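General odorant-binding protein 28a (Drosophila melanogaster, PDB 6QQ4) is a small secreted carrier that probably binds odorants or pheromones and takes part in detecting the floral odour β-ionone. Local coordinates at residues 1-5 against 71-76; 26-30 against 44-48; 60-64 against 88-92. One frame throughout, in Å; residues are numbered along the deposited sequence.

Contact 1. Residues 1-5 against 71-76; sequences DEKEA and KQYTGN
This is an end-to-end helix contact at the N-terminus of the chain: the first turn of helix 2-20 sits against the C-terminal end of helix 66-74. The register is set by two CA pairs, Glu-2 with Gly-75 at 4.2 Å and Ala-5 with Gln-72 at 5.2 Å. Helix 66-74 ends in a common way, with a glycine of positive phi just after the last helical residue: Gly-75, at phi 84° and psi -173°, turns the chain out, while Gly-75 N still bonds to Lys-71 O at 3.1 Å. A CB here would foul the preceding carbonyl and would also strike Asp-1 C and Glu-2 N; its absence lets the Asp-1/Glu-2 backbone come so close. The methyl of Ala-5 points toward the helix end, Ala-5 CB being 3.7 Å from Lys-71 O and 3.8 Å from Gly-75 N. Glu-2 CB lies 3.1 Å from Thr-74 O. Asp-1, chi1 t, reaches across to the departing chain, where its OD2 accepts a 2.8 Å hydrogen bond from Asn-76 N and a weak one from Asn-76 ND2 at 3.5 Å. Thr-74, chi1 p, braces the exit through OG1 to Gly-75 O at 3.1 Å. Outside the pair, Thr-74 packs on Leu-81 of helix 78-91, while Tyr-73 packs on Ile-52 of helix 39-52 and edge-to-face with Phe-111 of helix 100-117.

Contact 2. Residues 26-30 against 44-48; sequences DLQEM and LRACV
In the all-helical PBP/GOBP fold, helices 24-31 and 39-52 cross here at -60°, their local axes 11.5 Å apart, so the gap is filled by long side chains and the backbones stay well separated. Asp-26 lies nearest Leu-44 and Met-30 nearest Arg-45, each pair 7.9 Å between CA atoms. The main bump is Met-30 (chi1 m, chi2 t, chi3 p), which drops into the hollow between Leu-44, Arg-45 and Val-48: its SD touches Leu-44 CD2 at 3.8 Å, its CE reaches Val-48 CG2 at 4.1 Å, and its CG lies 3.6 Å from Arg-45 NE. Leu-44 (t, p) answers in the other direction. Leu-44 CD2 enters a shallow hollow walled by Met-30 SD, by Leu-27 CD1 at 4.1 Å and by Asp-26 CB at 4.3 Å. Arg-45, chi1 m and then extended, brings its guanidinium up to the 29-30 backbone, NH2 being 3.5 Å from both Glu-29 CB and Glu-29 C. The charged ends are held elsewhere: Arg-45 NH1 by Gln-34 O, Glu-29 OE2 by Ser-37 and Asp-26 by Thr-38 and Thr-23. Behind the pair, Cys-47 is tied to Cys-16 of helix 2-20. One water bridges the two helices, donating to Asp-26 O at 2.8 Å and accepting from Arg-45 NH2 at 2.9 Å.

Contact 3. Residues 60-64 against 88-92; sequences KLDTE and GDTCA
An irregular strip of chain, 60-64, leads toward helix 66-74 and runs along the turn 88-92 of helix 78-91, against its direction: Leu-61 CA is 5.4 Å from Ala-92 CA, and Thr-63 CA is 6.3 Å from Gly-88 CA. Lys-60 enters in an extended conformation (phi -122°, psi 153°) with its side chain leading away. Leu-61 makes the central contact. Its backbone N is hydrogen-bonded to the Tyr-107 hydroxyl, and with chi1 near -146° and chi2 p it puts CD2 over that turn, 3.7 Å from Gly-88 O, 3.6 Å from Ala-92 N and 3.7 Å from Ala-92 CB. Asp-62 points away; its OD1 accepts from Glu-64 N at 3.3 Å, an Asx turn that bends the chain just before helix 66-74, and its backbone is hydrogen-bonded to Ile-54. Thr-63 leaves the extended path (phi -92°, psi -4°) and, with chi1 p, turns its methyl to the helix: CG2 is 3.7 Å from Gly-88 O and 4.0 Å from Ala-92 CB. Of Glu-64 only the backbone and CB are modelled, and these lie out of reach. The contact is van der Waals: two methyl groups rest on the backbone and on the Ala-92 methyl of a turn closed by Ala-92 N to Gly-88 O at 2.9 Å. On that turn Cys-91 is joined to Cys-110 of helix 100-117, one of the three disulfides typical of classical insect odorant-binding proteins of the PBP/GOBP family.

The three contacts are spread around one six-helix domain, their centres 17 to 19 Å apart and none touching another; contacts 2 and 3 lie on opposite sides of the chain's centre. Contact 1 closes a long loop from the N-terminus to helix 66-74, and contact 2 is nested inside it. Contact 3 follows contact 2 along the chain but crosses contact 1. Disulfides Cys-16–Cys-47 and Cys-91–Cys-110 have one cysteine each in the segments of contacts 2 and 3, tying them to helices 2-20 and 100-117. Together, contacts and disulfides join segments far apart in sequence, consistent with this family's compact, disulfide-bonded fold. Pentaethylene glycol, probably from crystallisation, comes within about 4 Å of Tyr-73, Arg-45 and Gly-88 (nearest atoms), perhaps marking pockets.

Contact 1. Residues 1-5 against 71-76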
loop_
_atom_site.group_PDB
_atom_site.type_symbol
_atom_site.label_atom_id
_atom_site.label_comp_id
_atom_site.label_asym_id
_atom_site.label_seq_id
_atom_site.Cartn_x
_atom_site.Cartn_y
_atom_site.Cartn_z
ATOM N N ASP A 1 1.920 -11.877 12.804
ATOM C CA ASP A 1 2.505 -10.543 12.849
ATOM C C ASP A 1 2.161 -9.749 11.593
ATOM O O ASP A 1 2.285 -8.521 11.568
ATOM C CB ASP A 1 4.021 -10.632 13.024
ATOM C CG ASP A 1 4.670 -9.279 13.295
ATOM O OD1 ASP A 1 4.498 -8.737 14.409
ATOM O OD2 ASP A 1 5.377 -8.762 12.403
ATOM N N GLU A 2 1.736 -10.448 10.543
ATOM C CA GLU A 2 1.174 -9.763 9.387
ATOM C C GLU A 2 -0.117 -9.072 9.804
ATOM O O GLU A 2 -0.457 -8.001 9.295
ATOM C CB GLU A 2 0.903 -10.728 8.238
ATOM C CG GLU A 2 0.408 -10.022 6.995
ATOM C CD GLU A 2 -0.438 -10.905 6.113
ATOM O OE1 GLU A 2 0.060 -11.966 5.676
ATOM O OE2 GLU A 2 -1.607 -10.534 5.861
ATOM N N LYS A 3 -0.830 -9.705 10.731
ATOM C CA LYS A 3 -2.022 -9.118 11.333
ATOM C C LYS A 3 -1.717 -7.750 11.932
ATOM O O LYS A 3 -2.436 -6.784 11.696
ATOM C CB LYS A 3 -2.588 -10.039 12.416
ATOM C CG LYS A 3 -3.123 -11.374 11.911
ATOM C CD LYS A 3 -4.400 -11.196 11.096
ATOM C CE LYS A 3 -4.982 -12.548 10.683
ATOM N NZ LYS A 3 -6.224 -12.423 9.861
ATOM N N GLU A 4 -0.646 -7.685 12.713
ATOM C CA GLU A 4 -0.243 -6.455 13.387
ATOM C C GLU A 4 0.178 -5.380 12.384
ATOM O O GLU A 4 -0.032 -4.187 12.612
ATOM C CB GLU A 4 0.883 -6.757 14.376
ATOM C CG GLU A 4 0.487 -7.829 15.389
ATOM C CD GLU A 4 1.674 -8.515 16.048
ATOM O OE1 GLU A 4 1.687 -9.765 16.086
ATOM O OE2 GLU A 4 2.579 -7.812 16.543
ATOM N N ALA A 5 0.751 -5.815 11.268
ATOM C CA ALA A 5 1.112 -4.913 10.181
ATOM C C ALA A 5 -0.129 -4.253 9.592
ATOM O O ALA A 5 -0.139 -3.053 9.324
ATOM C CB ALA A 5 1.872 -5.659 9.106
ATOM N N LYS A 71 7.997 -4.761 5.829
ATOM C CA LYS A 71 7.470 -5.292 7.087
ATOM C C LYS A 71 6.195 -4.561 7.520
ATOM O O LYS A 71 5.461 -5.049 8.381
ATOM C CB LYS A 71 8.520 -5.226 8.202
ATOM C CG LYS A 71 8.605 -3.892 8.909
ATOM C CD LYS A 71 9.330 -4.030 10.240
ATOM C CE LYS A 71 9.150 -2.780 11.093
ATOM N NZ LYS A 71 10.201 -2.627 12.138
ATOM N N GLN A 72 5.932 -3.399 6.917
ATOM C CA GLN A 72 4.690 -2.664 7.166
ATOM C C GLN A 72 3.518 -3.308 6.434
ATOM O O GLN A 72 2.367 -2.929 6.649
ATOM C CB GLN A 72 4.808 -1.197 6.736
ATOM C CG GLN A 72 5.964 -0.444 7.363
ATOM C CD GLN A 72 6.046 -0.635 8.866
ATOM O OE1 GLN A 72 7.063 -1.094 9.388
ATOM N NE2 GLN A 72 4.977 -0.273 9.573
ATOM N N TYR A 73 3.816 -4.275 5.570
ATOM C CA TYR A 73 2.787 -4.984 4.814
ATOM C C TYR A 73 2.620 -6.452 5.247
ATOM O O TYR A 73 1.509 -6.985 5.254
ATOM C CB TYR A 73 3.106 -4.944 3.316
ATOM C CG TYR A 73 2.777 -3.650 2.604
ATOM C CD1 TYR A 73 1.501 -3.414 2.101
ATOM C CD2 TYR A 73 3.752 -2.679 2.402
ATOM C CE1 TYR A 73 1.200 -2.241 1.431
ATOM C CE2 TYR A 73 3.460 -1.501 1.732
ATOM C CZ TYR A 73 2.183 -1.290 1.247
ATOM O OH TYR A 73 1.892 -0.120 0.583
ATOM N N THR A 74 3.722 -7.106 5.595
ATOM C CA THR A 74 3.705 -8.551 5.817
ATOM C C THR A 74 4.067 -8.982 7.240
ATOM O O THR A 74 3.862 -10.142 7.618
ATOM C CB THR A 74 4.683 -9.259 4.857
ATOM O OG1 THR A 74 6.022 -8.862 5.170
ATOM C CG2 THR A 74 4.374 -8.895 3.409
ATOM N N GLY A 75 4.615 -8.057 8.021
ATOM C CA GLY A 75 5.154 -8.400 9.322
ATOM C C GLY A 75 6.572 -8.926 9.194
ATOM O O GLY A 75 7.152 -8.896 8.107
ATOM N N ASN A 76 7.124 -9.419 10.297
ATOM C CA ASN A 76 8.534 -9.794 10.360
ATOM C C ASN A 76 8.891 -11.159 9.758
ATOM O O ASN A 76 10.073 -11.440 9.549
ATOM C CB ASN A 76 9.012 -9.754 11.817
ATOM C CG ASN A 76 9.526 -8.383 12.229
ATOM O OD1 ASN A 76 10.733 -8.145 12.249
ATOM N ND2 ASN A 76 8.613 -7.473 12.554
#

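Contact 2. Residues 26-30 against 44-48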
loop_
_atom_site.group_PDB
_atom_site.type_symbol
_atom_site.label_atom_id
_atom_site.label_comp_id
_atom_site.label_asym_id
_atom_site.label_seq_id
_atom_site.Cartn_x
_atom_site.Cartn_y
_atom_site.Cartn_z
ATOM N N ASP A 26 -14.465 3.408 2.565
ATOM C CA ASP A 26 -13.132 3.466 1.977
ATOM C C ASP A 26 -12.114 2.730 2.828
ATOM O O ASP A 26 -11.226 2.047 2.309
ATOM C CB ASP A 26 -12.685 4.908 1.795
ATOM C CG ASP A 26 -13.495 5.639 0.773
ATOM O OD1 ASP A 26 -13.894 5.017 -0.237
ATOM O OD2 ASP A 26 -13.724 6.848 0.972
ATOM N N LEU A 27 -12.221 2.913 4.136
ATOM C CA LEU A 27 -11.377 2.208 5.089
ATOM C C LEU A 27 -11.585 0.688 4.999
ATOM O O LEU A 27 -10.630 -0.080 5.064
ATOM C CB LEU A 27 -11.671 2.694 6.506
ATOM C CG LEU A 27 -10.546 2.596 7.523
ATOM C CD1 LEU A 27 -9.423 3.506 7.089
ATOM C CD2 LEU A 27 -11.050 2.979 8.909
ATOM N N GLN A 28 -12.834 0.259 4.847
ATOM C CA GLN A 28 -13.132 -1.177 4.790
ATOM C C GLN A 28 -12.547 -1.824 3.536
ATOM O O GLN A 28 -11.974 -2.916 3.602
ATOM C CB GLN A 28 -14.645 -1.422 4.865
ATOM C CG GLN A 28 -15.044 -2.420 5.958
ATOM C CD GLN A 28 -16.531 -2.383 6.281
ATOM O OE1 GLN A 28 -17.159 -1.322 6.260
ATOM N NE2 GLN A 28 -17.101 -3.546 6.584
ATOM N N GLU A 29 -12.656 -1.143 2.399
ATOM C CA GLU A 29 -12.015 -1.639 1.184
ATOM C C GLU A 29 -10.519 -1.871 1.384
ATOM O O GLU A 29 -9.962 -2.838 0.864
ATOM C CB GLU A 29 -12.243 -0.677 0.016
ATOM C CG GLU A 29 -13.687 -0.558 -0.358
ATOM C CD GLU A 29 -13.913 0.215 -1.645
ATOM O OE1 GLU A 29 -13.062 1.048 -2.024
ATOM O OE2 GLU A 29 -14.949 -0.032 -2.283
ATOM N N MET A 30 -9.868 -0.992 2.135
ATOM C CA MET A 30 -8.440 -1.149 2.403
ATOM C C MET A 30 -8.119 -2.387 3.237
ATOM O O MET A 30 -7.226 -3.153 2.872
ATOM C CB MET A 30 -7.882 0.072 3.123
ATOM C CG MET A 30 -7.384 1.192 2.255
ATOM S SD MET A 30 -6.398 2.361 3.241
ATOM C CE MET A 30 -4.918 1.420 3.585
ATOM N N LEU A 44 -6.741 8.176 -0.083
ATOM C CA LEU A 44 -6.484 7.631 1.251
ATOM C C LEU A 44 -5.243 6.743 1.162
ATOM O O LEU A 44 -4.289 6.881 1.917
ATOM C CB LEU A 44 -7.687 6.846 1.778
ATOM C CG LEU A 44 -7.513 6.097 3.107
ATOM C CD1 LEU A 44 -7.194 7.066 4.243
ATOM C CD2 LEU A 44 -8.748 5.277 3.434
ATOM N N ARG A 45 -5.246 5.857 0.186
ATOM C CA ARG A 45 -4.122 4.963 -0.012
ATOM C C ARG A 45 -2.812 5.686 -0.284
ATOM O O ARG A 45 -1.769 5.261 0.215
ATOM C CB ARG A 45 -4.450 3.988 -1.132
ATOM C CG ARG A 45 -5.501 3.002 -0.649
ATOM C CD ARG A 45 -6.236 2.315 -1.770
ATOM N NE ARG A 45 -7.457 1.685 -1.271
ATOM C CZ ARG A 45 -7.854 0.461 -1.608
ATOM N NH1 ARG A 45 -7.115 -0.263 -2.455
ATOM N NH2 ARG A 45 -8.976 -0.034 -1.097
ATOM N N ALA A 46 -2.851 6.784 -1.033
ATOM C CA ALA A 46 -1.636 7.585 -1.263
ATOM C C ALA A 46 -1.085 8.128 0.049
ATOM O O ALA A 46 0.116 8.131 0.273
ATOM C CB ALA A 46 -1.914 8.735 -2.217
ATOM N N CYS A 47 -1.991 8.585 0.903
ATOM C CA CYS A 47 -1.627 9.189 2.179
ATOM C C CYS A 47 -0.971 8.158 3.105
ATOM O O CYS A 47 0.006 8.451 3.793
ATOM C CB CYS A 47 -2.862 9.803 2.841
ATOM S SG CYS A 47 -2.558 10.622 4.456
ATOM N N VAL A 48 -1.504 6.948 3.115
ATOM C CA VAL A 48 -0.887 5.871 3.872
ATOM C C VAL A 48 0.489 5.484 3.311
ATOM O O VAL A 48 1.460 5.371 4.057
ATOM C CB VAL A 48 -1.792 4.631 3.900
ATOM C CG1 VAL A 48 -1.049 3.449 4.490
ATOM C CG2 VAL A 48 -3.053 4.936 4.699
HETATM O O HOH W 1 -10.055 2.439 -0.157
#

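Contact 3. Residues 60-64 against 88-92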
loop_
_atom_site.group_PDB
_atom_site.type_symbol
_atom_site.label_atom_id
_atom_site.label_comp_id
_atom_site.label_asym_id
_atom_site.label_seq_id
_atom_site.Cartn_x
_atom_site.Cartn_y
_atom_site.Cartn_z
ATOM N N LYS A 60 6.216 8.369 -6.737
ATOM C CA LYS A 60 6.820 7.188 -7.344
ATOM C C LYS A 60 7.201 6.221 -6.232
ATOM O O LYS A 60 7.424 6.637 -5.104
ATOM C CB LYS A 60 8.044 7.561 -8.181
ATOM C CG LYS A 60 7.791 8.662 -9.213
ATOM C CD LYS A 60 6.868 8.215 -10.333
ATOM C CE LYS A 60 6.698 9.317 -11.375
ATOM N NZ LYS A 60 5.301 9.356 -11.946
ATOM N N LEU A 61 7.250 4.929 -6.538
ATOM C CA LEU A 61 7.567 3.942 -5.512
ATOM C C LEU A 61 9.031 4.095 -5.085
ATOM O O LEU A 61 9.915 4.270 -5.928
ATOM C CB LEU A 61 7.306 2.518 -6.021
ATOM C CG LEU A 61 6.819 1.508 -4.983
ATOM C CD1 LEU A 61 5.355 1.774 -4.638
ATOM C CD2 LEU A 61 7.018 0.087 -5.479
ATOM N N ASP A 62 9.266 4.042 -3.779
ATOM C CA ASP A 62 10.604 4.151 -3.211
ATOM C C ASP A 62 10.948 2.875 -2.445
ATOM O O ASP A 62 10.482 2.676 -1.326
ATOM C CB ASP A 62 10.690 5.363 -2.286
ATOM C CG ASP A 62 12.122 5.743 -1.935
ATOM O OD1 ASP A 62 12.972 4.839 -1.775
ATOM O OD2 ASP A 62 12.391 6.960 -1.813
ATOM N N THR A 63 11.778 2.027 -3.047
ATOM C CA THR A 63 12.050 0.708 -2.486
ATOM C C THR A 63 13.258 0.652 -1.557
ATOM O O THR A 63 13.526 -0.398 -0.968
ATOM C CB THR A 63 12.262 -0.322 -3.587
ATOM O OG1 THR A 63 13.239 0.175 -4.509
ATOM C CG2 THR A 63 10.939 -0.600 -4.321
ATOM N N GLU A 64 13.982 1.762 -1.423
ATOM C CA GLU A 64 15.084 1.849 -0.460
ATOM C C GLU A 64 14.565 1.620 0.961
ATOM O O GLU A 64 13.369 1.750 1.209
ATOM C CB GLU A 64 15.791 3.204 -0.554
ATOM N N GLY A 88 7.926 -5.433 -4.316
ATOM C CA GLY A 88 8.407 -4.068 -4.446
ATOM C C GLY A 88 9.240 -3.844 -5.699
ATOM O O GLY A 88 9.029 -2.880 -6.441
ATOM N N ASP A 89 10.193 -4.732 -5.948
ATOM C CA ASP A 89 11.051 -4.593 -7.124
ATOM C C ASP A 89 10.264 -4.768 -8.424
ATOM O O ASP A 89 10.513 -4.075 -9.420
ATOM C CB ASP A 89 12.210 -5.594 -7.068
ATOM C CG ASP A 89 13.319 -5.141 -6.144
ATOM O OD1 ASP A 89 13.327 -3.949 -5.775
ATOM O OD2 ASP A 89 14.187 -5.969 -5.796
ATOM N N THR A 90 9.311 -5.691 -8.412
ATOM C CA THR A 90 8.428 -5.870 -9.552
ATOM C C THR A 90 7.588 -4.612 -9.812
ATOM O O THR A 90 7.572 -4.086 -10.923
ATOM C CB THR A 90 7.489 -7.068 -9.351
ATOM O OG1 THR A 90 8.234 -8.283 -9.481
ATOM C CG2 THR A 90 6.385 -7.052 -10.384
ATOM N N CYS A 91 6.913 -4.124 -8.782
ATOM C CA CYS A 91 5.893 -3.101 -8.974
ATOM C C CYS A 91 6.478 -1.701 -9.146
ATOM O O CYS A 91 5.845 -0.842 -9.753
ATOM C CB CYS A 91 4.896 -3.138 -7.810
ATOM S SG CYS A 91 3.931 -4.681 -7.769
ATOM N N ALA A 92 7.697 -1.482 -8.656
ATOM C CA ALA A 92 8.380 -0.203 -8.858
ATOM C C ALA A 92 8.640 0.073 -10.326
ATOM O O ALA A 92 8.988 1.193 -10.696
ATOM C CB ALA A 92 9.698 -0.159 -8.085
#